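Local coordinates for glucoamylase (Thermoanaerobacterium thermosaccharolyticum, PDB 1LF6), which hydrolyses terminal alpha-1,4-linked glucose units from the non-reducing ends of starch-type chains, releasing beta-D-glucose as a family GH15 enzyme, at residues A43-S48 with I277-K282; K49-L54 with E309-K314. All coordinates share one frame; numbering follows the deposited sequence.

Contact 1. Residues A43-S48 with I277-K282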
ATOM      1  N   ALA A  43      14.956   4.910  -0.734  1.00 22.74           N
ATOM      2  CA  ALA A  43      16.278   4.374  -1.019  1.00 23.91           C
ATOM      3  C   ALA A  43      16.278   2.930  -0.544  1.00 24.59           C
ATOM      4  O   ALA A  43      15.635   2.597   0.453  1.00 24.76           O
ATOM      5  CB  ALA A  43      17.350   5.174  -0.280  1.00 22.38           C
ATOM      6  N   ASN A  44      16.991   2.074  -1.266  1.00 26.36           N
ATOM      7  CA  ASN A  44      17.067   0.664  -0.911  1.00 27.46           C
ATOM      8  C   ASN A  44      18.133   0.408   0.163  1.00 27.73           C
ATOM      9  O   ASN A  44      19.087  -0.346  -0.037  1.00 28.33           O
ATOM     10  CB  ASN A  44      17.328  -0.173  -2.175  1.00 27.46           C
ATOM     11  CG  ASN A  44      17.565  -1.644  -1.877  1.00 29.95           C
ATOM     12  OD1 ASN A  44      16.962  -2.219  -0.975  1.00 27.32           O
ATOM     13  ND2 ASN A  44      18.442  -2.263  -2.654  1.00 34.07           N
ATOM     14  N   ASN A  45      17.966   1.075   1.301  1.00 27.33           N
ATOM     15  CA  ASN A  45      18.859   0.921   2.446  1.00 27.35           C
ATOM     16  C   ASN A  45      18.122   1.409   3.687  1.00 26.07           C
ATOM     17  O   ASN A  45      17.078   2.051   3.574  1.00 26.88           O
ATOM     18  CB  ASN A  45      20.180   1.698   2.255  1.00 26.90           C
ATOM     19  CG  ASN A  45      19.990   3.208   2.169  1.00 25.64           C
ATOM     20  OD1 ASN A  45      20.198   3.809   1.118  1.00 27.37           O
ATOM     21  ND2 ASN A  45      19.614   3.828   3.279  1.00 25.97           N
ATOM     22  N   TYR A  46      18.658   1.108   4.863  1.00 24.43           N
ATOM     23  CA  TYR A  46      18.014   1.505   6.110  1.00 23.85           C
ATOM     24  C   TYR A  46      18.427   2.868   6.651  1.00 24.38           C
ATOM     25  O   TYR A  46      17.808   3.388   7.581  1.00 23.44           O
ATOM     26  CB  TYR A  46      18.242   0.426   7.176  1.00 26.06           C
ATOM     27  CG  TYR A  46      17.590  -0.896   6.825  1.00 25.40           C
ATOM     28  CD1 TYR A  46      18.344  -1.970   6.347  1.00 25.16           C
ATOM     29  CD2 TYR A  46      16.210  -1.057   6.932  1.00 26.16           C
ATOM     30  CE1 TYR A  46      17.731  -3.173   5.981  1.00 24.80           C
ATOM     31  CE2 TYR A  46      15.590  -2.248   6.570  1.00 25.27           C
ATOM     32  CZ  TYR A  46      16.350  -3.300   6.097  1.00 24.55           C
ATOM     33  OH  TYR A  46      15.726  -4.476   5.745  1.00 24.19           O
ATOM     34  N   VAL A  47      19.459   3.455   6.054  1.00 25.29           N
ATOM     35  CA  VAL A  47      19.951   4.760   6.478  1.00 25.70           C
ATOM     36  C   VAL A  47      18.989   5.885   6.099  1.00 25.67           C
ATOM     37  O   VAL A  47      18.571   6.667   6.955  1.00 25.96           O
ATOM     38  CB  VAL A  47      21.334   5.061   5.854  1.00 26.79           C
ATOM     39  CG1 VAL A  47      21.877   6.375   6.403  1.00 25.52           C
ATOM     40  CG2 VAL A  47      22.300   3.916   6.144  1.00 25.13           C
ATOM     41  N   SER A  48      18.643   5.966   4.817  1.00 26.22           N
ATOM     42  CA  SER A  48      17.738   7.003   4.328  1.00 25.26           C
ATOM     43  C   SER A  48      16.298   6.652   4.688  1.00 27.05           C
ATOM     44  O   SER A  48      15.636   5.903   3.968  1.00 26.76           O
ATOM     45  CB  SER A  48      17.873   7.144   2.810  1.00 23.83           C
ATOM     46  OG  SER A  48      17.036   8.184   2.320  1.00 25.68           O
ATOM     47  N   ILE A 277      19.644   4.616  -8.292  1.00 26.31           N
ATOM     48  CA  ILE A 277      19.322   3.578  -9.265  1.00 28.23           C
ATOM     49  C   ILE A 277      20.149   2.306  -9.073  1.00 28.90           C
ATOM     50  O   ILE A 277      19.603   1.203  -9.086  1.00 28.73           O
ATOM     51  CB  ILE A 277      19.525   4.098 -10.711  1.00 28.31           C
ATOM     52  CG1 ILE A 277      18.560   5.252 -10.982  1.00 27.88           C
ATOM     53  CG2 ILE A 277      19.307   2.975 -11.715  1.00 28.38           C
ATOM     54  CD1 ILE A 277      18.809   5.970 -12.302  1.00 29.93           C
ATOM     55  N   ASP A 278      21.460   2.461  -8.893  1.00 29.27           N
ATOM     56  CA  ASP A 278      22.345   1.310  -8.712  1.00 29.43           C
ATOM     57  C   ASP A 278      21.950   0.455  -7.513  1.00 27.29           C
ATOM     58  O   ASP A 278      21.978  -0.773  -7.582  1.00 25.83           O
ATOM     59  CB  ASP A 278      23.806   1.753  -8.536  1.00 31.08           C
ATOM     60  CG  ASP A 278      24.375   2.412  -9.776  1.00 33.47           C
ATOM     61  OD1 ASP A 278      24.031   1.980 -10.898  1.00 34.79           O
ATOM     62  OD2 ASP A 278      25.185   3.355  -9.630  1.00 36.33           O
ATOM     63  N   GLU A 279      21.594   1.107  -6.410  1.00 25.66           N
ATOM     64  CA  GLU A 279      21.206   0.386  -5.205  1.00 26.53           C
ATOM     65  C   GLU A 279      19.990  -0.494  -5.465  1.00 25.29           C
ATOM     66  O   GLU A 279      19.939  -1.649  -5.029  1.00 24.53           O
ATOM     67  CB  GLU A 279      20.907   1.366  -4.069  1.00 27.76           C
ATOM     68  CG  GLU A 279      21.592   1.004  -2.763  1.00 32.92           C
ATOM     69  CD  GLU A 279      21.322   2.000  -1.646  1.00 35.28           C
ATOM     70  OE1 GLU A 279      21.931   1.855  -0.562  1.00 39.33           O
ATOM     71  OE2 GLU A 279      20.505   2.925  -1.843  1.00 36.30           O
ATOM     72  N   TRP A 280      19.011   0.058  -6.175  1.00 23.80           N
ATOM     73  CA  TRP A 280      17.796  -0.672  -6.505  1.00 24.42           C
ATOM     74  C   TRP A 280      18.055  -1.762  -7.541  1.00 25.21           C
ATOM     75  O   TRP A 280      17.463  -2.839  -7.478  1.00 26.27           O
ATOM     76  CB  TRP A 280      16.727   0.294  -7.027  1.00 22.97           C
ATOM     77  CG  TRP A 280      15.866   0.851  -5.942  1.00 22.31           C
ATOM     78  CD1 TRP A 280      15.712   2.165  -5.604  1.00 22.44           C
ATOM     79  CD2 TRP A 280      15.059   0.103  -5.025  1.00 22.42           C
ATOM     80  NE1 TRP A 280      14.861   2.283  -4.530  1.00 21.28           N
ATOM     81  CE2 TRP A 280      14.444   1.030  -4.155  1.00 22.31           C
ATOM     82  CE3 TRP A 280      14.796  -1.264  -4.854  1.00 22.35           C
ATOM     83  CZ2 TRP A 280      13.581   0.636  -3.128  1.00 22.80           C
ATOM     84  CZ3 TRP A 280      13.940  -1.658  -3.834  1.00 22.30           C
ATOM     85  CH2 TRP A 280      13.342  -0.710  -2.983  1.00 23.59           C
ATOM     86  N   THR A 281      18.930  -1.471  -8.498  1.00 24.58           N
ATOM     87  CA  THR A 281      19.265  -2.426  -9.545  1.00 24.35           C
ATOM     88  C   THR A 281      19.969  -3.622  -8.921  1.00 24.75           C
ATOM     89  O   THR A 281      19.706  -4.771  -9.278  1.00 24.12           O
ATOM     90  CB  THR A 281      20.181  -1.778 -10.604  1.00 23.89           C
ATOM     91  OG1 THR A 281      19.543  -0.608 -11.124  1.00 21.20           O
ATOM     92  CG2 THR A 281      20.440  -2.740 -11.752  1.00 24.01           C
ATOM     93  N   LYS A 282      20.854  -3.341  -7.973  1.00 25.71           N
ATOM     94  CA  LYS A 282      21.593  -4.381  -7.269  1.00 26.46           C
ATOM     95  C   LYS A 282      20.621  -5.370  -6.629  1.00 26.33           C
ATOM     96  O   LYS A 282      20.821  -6.588  -6.674  1.00 24.94           O
ATOM     97  CB  LYS A 282      22.459  -3.745  -6.181  1.00 28.32           C
ATOM     98  CG  LYS A 282      23.205  -4.742  -5.320  1.00 31.18           C
ATOM     99  CD  LYS A 282      23.924  -4.038  -4.187  1.00 34.20           C
ATOM    100  CE  LYS A 282      24.717  -5.022  -3.349  1.00 36.62           C
ATOM    101  NZ  LYS A 282      25.471  -4.318  -2.273  1.00 37.96           N
TER
HETATM  102  O   HOH W   1      18.163   2.999  -3.551  1.00 19.75           O
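Asn44 and Trp280 bring the two backbones together, their CA atoms 5.8 Å apart, where an irregular loop turns against the flank of a helix. The loop makes an inverse gamma turn centred on Asn44, with a weak hydrogen bond from Asn45 N back to Ala43 O, and the turn presents the Asn44 side chain to the helix. Asn44 CB lies over the face of the Trp280 indole, 3.6 Å from the centroid of the six-membered ring and 11° off the normal, a CH-pi contact. CG, anti to the backbone N (chi1 174°), still lies above the ring, and the amide, its plane 18° from the ring's, extends past the rim. Asn44 ND2 donates to Glu279 O at 2.9 Å; the oxygen lies in the amide plane, whereas the donor stands above the carbonyl plane. Here the loop joining strands 39-42 and 51-55 of the N-terminal beta-domain is pinned to helix 269-284. Trp280 NE1 adds a hydrogen bond to Thr42 O, at the end of strand 39-42; Met303 and Lys306 of helix 296-306 also touch the indole. An alanine in place of Trp280 would probably leave Asn44 CB without its aromatic platform and Thr42 O without the indole donor. A water accepts from Asn44 N at 2.7 Å and donates to Glu279 OE2 at 2.9 Å, tying the Glu279 chain, extended beyond CG, to the turn.

Contact 2. Residues K49-L54 with E309-K314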
ATOM      1  N   LYS A  49      15.824   7.201   5.804  1.00 25.69           N
ATOM      2  CA  LYS A  49      14.476   6.932   6.278  1.00 25.44           C
ATOM      3  C   LYS A  49      13.429   7.906   5.744  1.00 23.57           C
ATOM      4  O   LYS A  49      12.764   8.605   6.506  1.00 24.94           O
ATOM      5  CB  LYS A  49      14.455   6.924   7.810  1.00 25.48           C
ATOM      6  CG  LYS A  49      15.437   5.938   8.444  1.00 26.43           C
ATOM      7  CD  LYS A  49      15.118   5.734   9.920  1.00 27.81           C
ATOM      8  CE  LYS A  49      16.266   5.077  10.671  1.00 29.05           C
ATOM      9  NZ  LYS A  49      16.876   3.925   9.968  1.00 30.88           N
ATOM     10  N   VAL A  50      13.293   7.939   4.423  1.00 23.52           N
ATOM     11  CA  VAL A  50      12.329   8.797   3.745  1.00 20.81           C
ATOM     12  C   VAL A  50      11.637   8.015   2.628  1.00 20.77           C
ATOM     13  O   VAL A  50      12.293   7.359   1.821  1.00 20.63           O
ATOM     14  CB  VAL A  50      13.017  10.028   3.105  1.00 21.62           C
ATOM     15  CG1 VAL A  50      12.015  10.809   2.256  1.00 17.48           C
ATOM     16  CG2 VAL A  50      13.601  10.925   4.193  1.00 22.04           C
ATOM     17  N   TRP A  51      10.310   8.096   2.587  1.00 20.66           N
ATOM     18  CA  TRP A  51       9.516   7.425   1.562  1.00 18.66           C
ATOM     19  C   TRP A  51       8.679   8.483   0.867  1.00 18.76           C
ATOM     20  O   TRP A  51       8.248   9.438   1.503  1.00 18.59           O
ATOM     21  CB  TRP A  51       8.543   6.420   2.182  1.00 19.09           C
ATOM     22  CG  TRP A  51       9.147   5.205   2.804  1.00 18.30           C
ATOM     23  CD1 TRP A  51       9.186   3.948   2.275  1.00 16.12           C
ATOM     24  CD2 TRP A  51       9.705   5.107   4.117  1.00 18.21           C
ATOM     25  NE1 TRP A  51       9.722   3.069   3.184  1.00 18.25           N
ATOM     26  CE2 TRP A  51      10.050   3.754   4.323  1.00 16.60           C
ATOM     27  CE3 TRP A  51       9.945   6.035   5.143  1.00 17.63           C
ATOM     28  CZ2 TRP A  51      10.621   3.302   5.519  1.00 17.65           C
ATOM     29  CZ3 TRP A  51      10.512   5.585   6.328  1.00 18.05           C
ATOM     30  CH2 TRP A  51      10.844   4.229   6.506  1.00 16.85           C
ATOM     31  N   PHE A  52       8.439   8.317  -0.430  1.00 17.86           N
ATOM     32  CA  PHE A  52       7.607   9.270  -1.164  1.00 18.42           C
ATOM     33  C   PHE A  52       6.597   8.540  -2.042  1.00 17.71           C
ATOM     34  O   PHE A  52       6.772   7.362  -2.362  1.00 18.13           O
ATOM     35  CB  PHE A  52       8.459  10.192  -2.050  1.00 16.69           C
ATOM     36  CG  PHE A  52       9.165   9.480  -3.173  1.00 16.96           C
ATOM     37  CD1 PHE A  52      10.424   8.918  -2.978  1.00 15.70           C
ATOM     38  CD2 PHE A  52       8.563   9.357  -4.424  1.00 15.37           C
ATOM     39  CE1 PHE A  52      11.073   8.241  -4.011  1.00 15.05           C
ATOM     40  CE2 PHE A  52       9.204   8.683  -5.460  1.00 16.79           C
ATOM     41  CZ  PHE A  52      10.462   8.124  -5.252  1.00 16.13           C
ATOM     42  N   THR A  53       5.533   9.246  -2.412  1.00 17.36           N
ATOM     43  CA  THR A  53       4.497   8.699  -3.281  1.00 16.30           C
ATOM     44  C   THR A  53       4.159   9.782  -4.292  1.00 17.00           C
ATOM     45  O   THR A  53       4.340  10.965  -4.016  1.00 18.59           O
ATOM     46  CB  THR A  53       3.207   8.324  -2.500  1.00 15.22           C
ATOM     47  OG1 THR A  53       2.646   9.496  -1.887  1.00 17.27           O
ATOM     48  CG2 THR A  53       3.518   7.305  -1.427  1.00 14.07           C
ATOM     49  N   LEU A  54       3.689   9.372  -5.466  1.00 16.53           N
ATOM     50  CA  LEU A  54       3.326  10.307  -6.523  1.00 17.46           C
ATOM     51  C   LEU A  54       1.856  10.117  -6.893  1.00 18.10           C
ATOM     52  O   LEU A  54       1.352   8.994  -6.914  1.00 18.61           O
ATOM     53  CB  LEU A  54       4.192  10.067  -7.771  1.00 17.20           C
ATOM     54  CG  LEU A  54       5.711  10.076  -7.592  1.00 17.58           C
ATOM     55  CD1 LEU A  54       6.388   9.724  -8.915  1.00 18.34           C
ATOM     56  CD2 LEU A  54       6.162  11.441  -7.103  1.00 18.54           C
ATOM     57  N   GLU A 309       8.708  -1.882   3.797  1.00 18.14           N
ATOM     58  CA  GLU A 309       9.160  -2.279   5.125  1.00 19.57           C
ATOM     59  C   GLU A 309       9.580  -1.043   5.914  1.00 21.08           C
ATOM     60  O   GLU A 309      10.148  -0.113   5.348  1.00 21.02           O
ATOM     61  CB  GLU A 309      10.362  -3.228   5.013  1.00 19.43           C
ATOM     62  CG  GLU A 309      11.023  -3.588   6.341  1.00 19.83           C
ATOM     63  CD  GLU A 309      12.284  -4.429   6.176  1.00 19.84           C
ATOM     64  OE1 GLU A 309      13.116  -4.089   5.310  1.00 20.32           O
ATOM     65  OE2 GLU A 309      12.447  -5.417   6.919  1.00 17.52           O
ATOM     66  N   ASP A 310       9.290  -1.013   7.211  1.00 21.01           N
ATOM     67  CA  ASP A 310       9.732   0.120   8.006  1.00 22.06           C
ATOM     68  C   ASP A 310      11.238  -0.080   8.120  1.00 22.75           C
ATOM     69  O   ASP A 310      11.722  -1.213   8.074  1.00 22.01           O
ATOM     70  CB  ASP A 310       9.102   0.128   9.400  1.00 20.79           C
ATOM     71  CG  ASP A 310       9.519   1.356  10.217  1.00 22.06           C
ATOM     72  OD1 ASP A 310       9.337   2.490   9.721  1.00 20.75           O
ATOM     73  OD2 ASP A 310      10.030   1.183  11.341  1.00 20.39           O
ATOM     74  N   LYS A 311      11.984   1.010   8.255  1.00 23.76           N
ATOM     75  CA  LYS A 311      13.432   0.890   8.340  1.00 23.28           C
ATOM     76  C   LYS A 311      13.970   0.844   9.766  1.00 24.67           C
ATOM     77  O   LYS A 311      15.172   0.690   9.977  1.00 25.16           O
ATOM     78  CB  LYS A 311      14.080   2.015   7.534  1.00 22.75           C
ATOM     79  CG  LYS A 311      13.743   1.907   6.051  1.00 21.47           C
ATOM     80  CD  LYS A 311      14.348   3.014   5.207  1.00 23.83           C
ATOM     81  CE  LYS A 311      14.032   2.777   3.730  1.00 22.38           C
ATOM     82  NZ  LYS A 311      14.676   3.747   2.809  1.00 21.57           N
ATOM     83  N   THR A 312      13.073   0.957  10.743  1.00 24.67           N
ATOM     84  CA  THR A 312      13.464   0.903  12.145  1.00 25.36           C
ATOM     85  C   THR A 312      12.968  -0.425  12.717  1.00 26.22           C
ATOM     86  O   THR A 312      13.720  -1.161  13.353  1.00 26.20           O
ATOM     87  CB  THR A 312      12.862   2.078  12.931  1.00 25.90           C
ATOM     88  OG1 THR A 312      13.221   3.306  12.288  1.00 25.05           O
ATOM     89  CG2 THR A 312      13.394   2.095  14.365  1.00 26.31           C
ATOM     90  N   ASN A 313      11.694  -0.728  12.486  1.00 26.75           N
ATOM     91  CA  ASN A 313      11.116  -1.991  12.938  1.00 26.04           C
ATOM     92  C   ASN A 313      11.150  -2.907  11.724  1.00 26.40           C
ATOM     93  O   ASN A 313      10.169  -3.011  10.982  1.00 25.57           O
ATOM     94  CB  ASN A 313       9.671  -1.793  13.407  1.00 27.42           C
ATOM     95  CG  ASN A 313       9.581  -1.350  14.856  1.00 27.55           C
ATOM     96  OD1 ASN A 313       9.756  -2.151  15.776  1.00 28.04           O
ATOM     97  ND2 ASN A 313       9.316  -0.069  15.066  1.00 27.26           N
ATOM     98  N   LYS A 314      12.295  -3.550  11.510  1.00 24.10           N
ATOM     99  CA  LYS A 314      12.466  -4.436  10.365  1.00 23.22           C
ATOM    100  C   LYS A 314      11.499  -5.612  10.386  1.00 21.49           C
ATOM    101  O   LYS A 314      11.210  -6.177  11.437  1.00 20.01           O
ATOM    102  CB  LYS A 314      13.912  -4.938  10.303  1.00 26.27           C
ATOM    103  CG  LYS A 314      14.943  -3.828  10.113  1.00 27.17           C
ATOM    104  CD  LYS A 314      16.349  -4.389  10.020  1.00 29.10           C
ATOM    105  CE  LYS A 314      17.374  -3.278   9.855  1.00 30.00           C
ATOM    106  NZ  LYS A 314      18.764  -3.812   9.837  1.00 32.27           N
TER
HETATM  107  O   HOH W   2      11.277   0.062   3.023  1.00 19.30           O
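Lys49 and Lys311 mark the closest backbone approach, 6.5 Å between CA atoms, where the residues leading into strand 51-55 pass an irregular loop. The aliphatic chain of Lys311 and the indole of Trp51 carry most of the contact, sliding past each other in opposite directions. Lys311 CG sits obliquely to the ring, 3.5 Å from Trp51 CZ2; farther along, Lys311 CE lies 3.7 Å above the Trp51 ring plane, offset toward the rim. Because the chain stays extended beyond CG, the methylenes run on past the indole and carry NZ to Ser48 O, Ala43 O and Thr42 OG1, all of which bond it. Those oxygens hold the ammonium group, and its attraction to the ring is at most weak. At the indole edge, near its plane, Glu309 O approaches Trp51 CZ2 to 3.5 Å. A water donates to Glu309 O at 2.6 Å and accepts a weak bond from Trp51 NE1. Lys49 crosses Thr312 at about a right angle, Lys49 CE 3.9 Å from Thr312 OG1, and the bend at chi4 (-45°) turns NZ aside; Tyr46 O bonds that NZ. The loop is braced from within by an Asx motif: Asp310 OD2 accepts from Asn313 N at 2.8 Å, on the anti side of the carboxylate, and more weakly from Thr312 N. Strand 51-55, flanked by 39-42 and 58-63 in an antiparallel sheet, thus abuts the loop that follows helix 296-306 and leads to helix 342-355, in the GH15 (alpha/alpha) barrel region; Tyr63 of strand 58-63 packs on Trp51, and Glu309 bonds Tyr46 OH with one oxygen and makes a salt bridge to Arg363 of helix 358-375 with the other.

Overall arrangement
The centres of contacts 1 and 2 lie 12 Å apart, and their segments alternate along the chain: 43-48, 49-54, 277-282, 309-314. The first two are consecutive: the loop after strand 39-42, then the lead-in and most of strand 51-55, neighbours in one antiparallel sheet. Contact 1 ties this stretch to helix 269-284, still within the N-terminal glucodextranase-like region; contact 2 carries it across to the loop after helix 296-306, in the family 15 hydrolase region. Side chains of loop 309-314 reach back into loop 43-48, so the two contacts touch. Together they join the beta-sandwich to the start of the helical barrel domain, away from the probable catalytic acids Glu435 and Glu438.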